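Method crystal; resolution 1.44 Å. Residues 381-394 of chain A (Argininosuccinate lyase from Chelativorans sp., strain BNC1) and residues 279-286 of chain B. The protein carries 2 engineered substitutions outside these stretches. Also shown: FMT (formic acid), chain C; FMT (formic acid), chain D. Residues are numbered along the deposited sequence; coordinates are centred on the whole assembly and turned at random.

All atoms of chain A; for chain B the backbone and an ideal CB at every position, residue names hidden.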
# COMPACT_ATOMS: atom_id res chain seq x y z
N ASP A 381 43.81 9.47 18.25
CA ASP A 381 42.50 8.83 18.21
C ASP A 381 41.81 9.13 16.89
O ASP A 381 42.17 10.07 16.18
CB ASP A 381 41.62 9.29 19.38
CG ASP A 381 41.19 10.74 19.25
OD1 ASP A 381 42.01 11.64 19.54
OD2 ASP A 381 40.03 10.97 18.84
N TYR A 382 40.78 8.33 16.57
CA TYR A 382 40.18 8.43 15.25
C TYR A 382 39.49 9.78 15.04
O TYR A 382 39.49 10.32 13.93
CB TYR A 382 39.19 7.29 14.98
CG TYR A 382 38.91 7.23 13.50
CD1 TYR A 382 39.77 6.55 12.65
CD2 TYR A 382 37.86 7.94 12.94
CE1 TYR A 382 39.57 6.54 11.28
CE2 TYR A 382 37.65 7.94 11.56
CZ TYR A 382 38.51 7.23 10.75
OH TYR A 382 38.34 7.21 9.38
N ARG A 383 38.88 10.32 16.10
CA ARG A 383 38.14 11.58 15.95
C ARG A 383 39.08 12.74 15.61
O ARG A 383 38.74 13.58 14.77
CB ARG A 383 37.32 11.84 17.21
CG ARG A 383 36.23 12.91 17.09
CD ARG A 383 35.28 12.66 15.92
NE ARG A 383 34.69 11.33 15.96
CZ ARG A 383 34.47 10.57 14.89
NH1 ARG A 383 33.94 9.36 15.04
NH2 ARG A 383 34.78 11.02 13.68
N GLU A 384 40.27 12.80 16.22
CA GLU A 384 41.17 13.91 15.89
C GLU A 384 41.77 13.75 14.50
O GLU A 384 41.98 14.73 13.78
CB GLU A 384 42.29 14.06 16.93
CG GLU A 384 43.22 15.26 16.63
CD GLU A 384 44.39 15.38 17.61
OE1 GLU A 384 44.64 14.43 18.38
OE2 GLU A 384 45.06 16.44 17.59
N ALA A 385 42.11 12.51 14.12
CA ALA A 385 42.61 12.28 12.77
C ALA A 385 41.57 12.70 11.74
O ALA A 385 41.90 13.33 10.73
CB ALA A 385 42.98 10.81 12.60
N HIS A 386 40.31 12.35 11.98
CA HIS A 386 39.24 12.70 11.05
C HIS A 386 39.16 14.20 10.84
O HIS A 386 39.03 14.67 9.70
CB HIS A 386 37.95 12.11 11.61
CG HIS A 386 36.72 12.47 10.85
ND1 HIS A 386 36.15 13.72 10.89
CD2 HIS A 386 35.91 11.71 10.07
CE1 HIS A 386 35.06 13.73 10.15
NE2 HIS A 386 34.88 12.52 9.65
N GLU A 387 39.27 14.98 11.92
CA GLU A 387 39.18 16.44 11.78
C GLU A 387 40.33 17.00 10.96
O GLU A 387 40.14 17.94 10.18
CB GLU A 387 39.15 17.08 13.17
CG GLU A 387 38.59 18.51 13.20
CD GLU A 387 37.12 18.58 12.80
OE1 GLU A 387 36.77 19.50 12.03
OE2 GLU A 387 36.32 17.73 13.24
N ILE A 388 41.53 16.45 11.13
CA ILE A 388 42.66 16.90 10.32
C ILE A 388 42.40 16.61 8.85
O ILE A 388 42.59 17.47 7.97
CB ILE A 388 43.96 16.22 10.78
CG1 ILE A 388 44.37 16.68 12.18
CG2 ILE A 388 45.08 16.54 9.77
CD1 ILE A 388 45.51 15.86 12.77
N VAL A 389 41.98 15.38 8.54
CA VAL A 389 41.78 15.02 7.14
C VAL A 389 40.60 15.77 6.52
O VAL A 389 40.64 16.12 5.34
CB VAL A 389 41.68 13.49 6.98
CG1 VAL A 389 41.37 13.13 5.53
CG2 VAL A 389 42.98 12.83 7.45
N ALA A 390 39.55 16.05 7.28
CA ALA A 390 38.49 16.88 6.72
C ALA A 390 39.03 18.23 6.29
O ALA A 390 38.63 18.77 5.24
CB ALA A 390 37.35 17.05 7.72
N HIS A 391 39.95 18.80 7.08
CA HIS A 391 40.57 20.08 6.71
C HIS A 391 41.41 19.93 5.45
O HIS A 391 41.42 20.82 4.59
CB HIS A 391 41.42 20.59 7.88
CG HIS A 391 41.91 22.00 7.71
ND1 HIS A 391 41.42 23.05 8.45
CD2 HIS A 391 42.86 22.52 6.90
CE1 HIS A 391 42.04 24.17 8.10
NE2 HIS A 391 42.92 23.87 7.16
N VAL A 392 42.10 18.80 5.31
CA VAL A 392 42.83 18.54 4.08
C VAL A 392 41.88 18.62 2.89
O VAL A 392 42.16 19.29 1.89
CB VAL A 392 43.54 17.18 4.14
CG1 VAL A 392 44.07 16.82 2.75
CG2 VAL A 392 44.67 17.20 5.18
N VAL A 393 40.73 17.95 2.99
CA VAL A 393 39.79 17.95 1.87
C VAL A 393 39.27 19.35 1.59
O VAL A 393 39.16 19.77 0.44
CB VAL A 393 38.62 16.98 2.13
CG1 VAL A 393 37.57 17.13 1.03
CG2 VAL A 393 39.11 15.57 2.19
N ILE A 394 38.88 20.07 2.64
CA ILE A 394 38.35 21.42 2.46
C ILE A 394 39.36 22.29 1.74
O ILE A 394 39.05 22.97 0.76
CB ILE A 394 37.93 22.02 3.81
CG1 ILE A 394 36.73 21.24 4.37
CG2 ILE A 394 37.60 23.50 3.68
CD1 ILE A 394 36.38 21.57 5.80
N UNK B 279 27.96 15.10 7.64
CA UNK B 279 29.15 14.39 7.20
C UNK B 279 29.11 12.98 7.77
O UNK B 279 28.09 12.55 8.31
CB UNK B 279 30.42 15.12 7.63
N UNK B 280 30.23 12.27 7.64
CA UNK B 280 30.36 10.89 8.10
C UNK B 280 31.27 10.80 9.30
O UNK B 280 32.26 11.54 9.41
CB UNK B 280 30.89 9.99 6.98
N UNK B 281 30.95 9.85 10.20
CA UNK B 281 31.78 9.60 11.37
C UNK B 281 33.13 8.97 11.01
O UNK B 281 34.04 8.96 11.85
CB UNK B 281 31.03 8.69 12.35
N UNK B 282 33.27 8.45 9.79
CA UNK B 282 34.47 7.75 9.35
C UNK B 282 35.13 8.41 8.14
O UNK B 282 36.35 8.53 8.09
CB UNK B 282 34.13 6.30 9.02
N UNK B 283 34.34 8.83 7.14
CA UNK B 283 34.87 9.34 5.88
C UNK B 283 34.94 10.86 5.89
O UNK B 283 33.90 11.52 5.74
CB UNK B 283 34.01 8.86 4.71
N UNK B 284 36.12 11.47 6.05
CA UNK B 284 36.15 12.92 6.26
C UNK B 284 35.78 13.74 5.04
O UNK B 284 35.48 14.93 5.19
CB UNK B 284 37.55 13.34 6.73
N UNK B 285 35.80 13.15 3.84
CA UNK B 285 35.45 13.90 2.65
C UNK B 285 33.95 14.14 2.51
O UNK B 285 33.56 14.95 1.66
CB UNK B 285 35.97 13.17 1.41
N UNK B 286 33.10 13.47 3.29
CA UNK B 286 31.68 13.49 2.98
C UNK B 286 31.02 14.84 3.28
O UNK B 286 31.16 15.39 4.38
CB UNK B 286 30.97 12.38 3.76
C FMT C . 28.90 7.17 8.67
O1 FMT C . 29.94 6.86 8.11
O2 FMT C . 28.65 8.35 8.91
C FMT D . 28.12 7.97 5.27
O1 FMT D . 28.63 8.94 4.69
O2 FMT D . 27.82 6.91 4.69

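Chain A presents one side of a helix, and chain B packs against it as a loop with no regular helix or strand. At position 279 CA-to-CB points toward chain A, but the ideal CB stops 5.5 Å from His A386 CE1, so small or medium side chains would fit. The residue is Thr B279, whose OG1 donates to the backbone O of position 286 (2.7 Å).

At position 280 CB points sideways, and the backbone makes the contact: His A386 NE2 donates to the O of position 280 at 2.8 Å. Formic acid, probably from the crystallisation liquor, lies nearby, so a small polar residue is plausible. Ser B280 OG donates to FMT (chain C) O1 (2.6 Å) and accepts from the backbone N of position 282 (3.0 Å) and of position 283 (2.9 Å).

The direction at position 281 is away overall, although the ideal CB lies 4.0 Å from Arg A383 NH1. Arg A383 donates to the backbone O of position 281 from both terminal nitrogens, NH2 at 2.9 Å and NH1 at 3.2 Å. These bonds require no particular side chain; small or polar ones suit. It is Ser B281, with OG bonded elsewhere in the structure.

Position 282 also points away, its ideal CB 4.3 Å from Tyr A382 OH. Tyr A382 OH donates to the backbone O of position 282 at 2.7 Å, while the ring could accept an apolar neighbour. Ile B282 supplies one, CG1 lying 4.3 Å from Tyr A382 CZ.

Position 283 points away, and nothing of this stretch of chain A lies within 5.5 Å of the ideal CB, so many side chains, polar or apolar, would suit. Met B283 begins a type I turn.

At position 284 the ideal CB is 3.4 Å from Ala A390 N and 3.6 Å from His A386 O, which already hydrogen-bond each other (2.8 Å). The His A386 ring face, Val A389 and Ala A390 line the site, so a compact apolar group fits well. Phi of -70° admits proline, though alanine would also be reasonable. Pro B284 puts CB over the His A386 ring face, 4.1 Å from the centroid and 12° off its normal, a CH-pi contact. Pro B284 CG lies 3.8 Å from Val A389 CG1.

At position 285 CB is sideways, 4.0 Å from Val A393 CG2; an aliphatic stem suits, with several possible ends. Gln B285 packs CB there while its end leads away.

At position 286 CA-to-CB points sideways and nothing of this stretch of chain A lies within 5.5 Å of the ideal CB, so many side chains would suit, long or polar ones included. Lys B286 N closes the turn onto Met B283 O at 3.2 Å, and Lys B286 NZ donates to FMT (chain D) O1 (2.8 Å).

Chain B, residues 279-286: TSSIMPQK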
# COMPACT_ATOMS: atom_id res chain seq x y z
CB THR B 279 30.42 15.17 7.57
OG1 THR B 279 31.55 14.58 6.91
CG2 THR B 279 30.65 15.17 9.08
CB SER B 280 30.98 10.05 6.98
OG SER B 280 31.47 8.81 7.44
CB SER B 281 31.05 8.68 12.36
OG SER B 281 30.77 7.40 11.80
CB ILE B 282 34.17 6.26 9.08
CG1 ILE B 282 35.34 5.57 8.37
CG2 ILE B 282 32.90 6.07 8.25
CD1 ILE B 282 35.18 4.06 8.32
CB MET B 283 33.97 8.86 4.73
CG MET B 283 33.98 7.36 4.50
SD MET B 283 32.75 6.77 3.33
CE MET B 283 31.23 7.00 4.24
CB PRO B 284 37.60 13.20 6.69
CG PRO B 284 38.17 11.86 7.06
CD PRO B 284 37.45 10.86 6.18
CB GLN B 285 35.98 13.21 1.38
CG GLN B 285 35.11 12.09 0.80
CD GLN B 285 35.26 10.76 1.49
OE1 GLN B 285 35.99 10.62 2.46
NE2 GLN B 285 34.53 9.76 0.99
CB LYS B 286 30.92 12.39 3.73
CG LYS B 286 31.08 10.99 3.19
CD LYS B 286 30.66 10.90 1.73
CE LYS B 286 30.05 9.55 1.40
NZ LYS B 286 28.70 9.43 1.98
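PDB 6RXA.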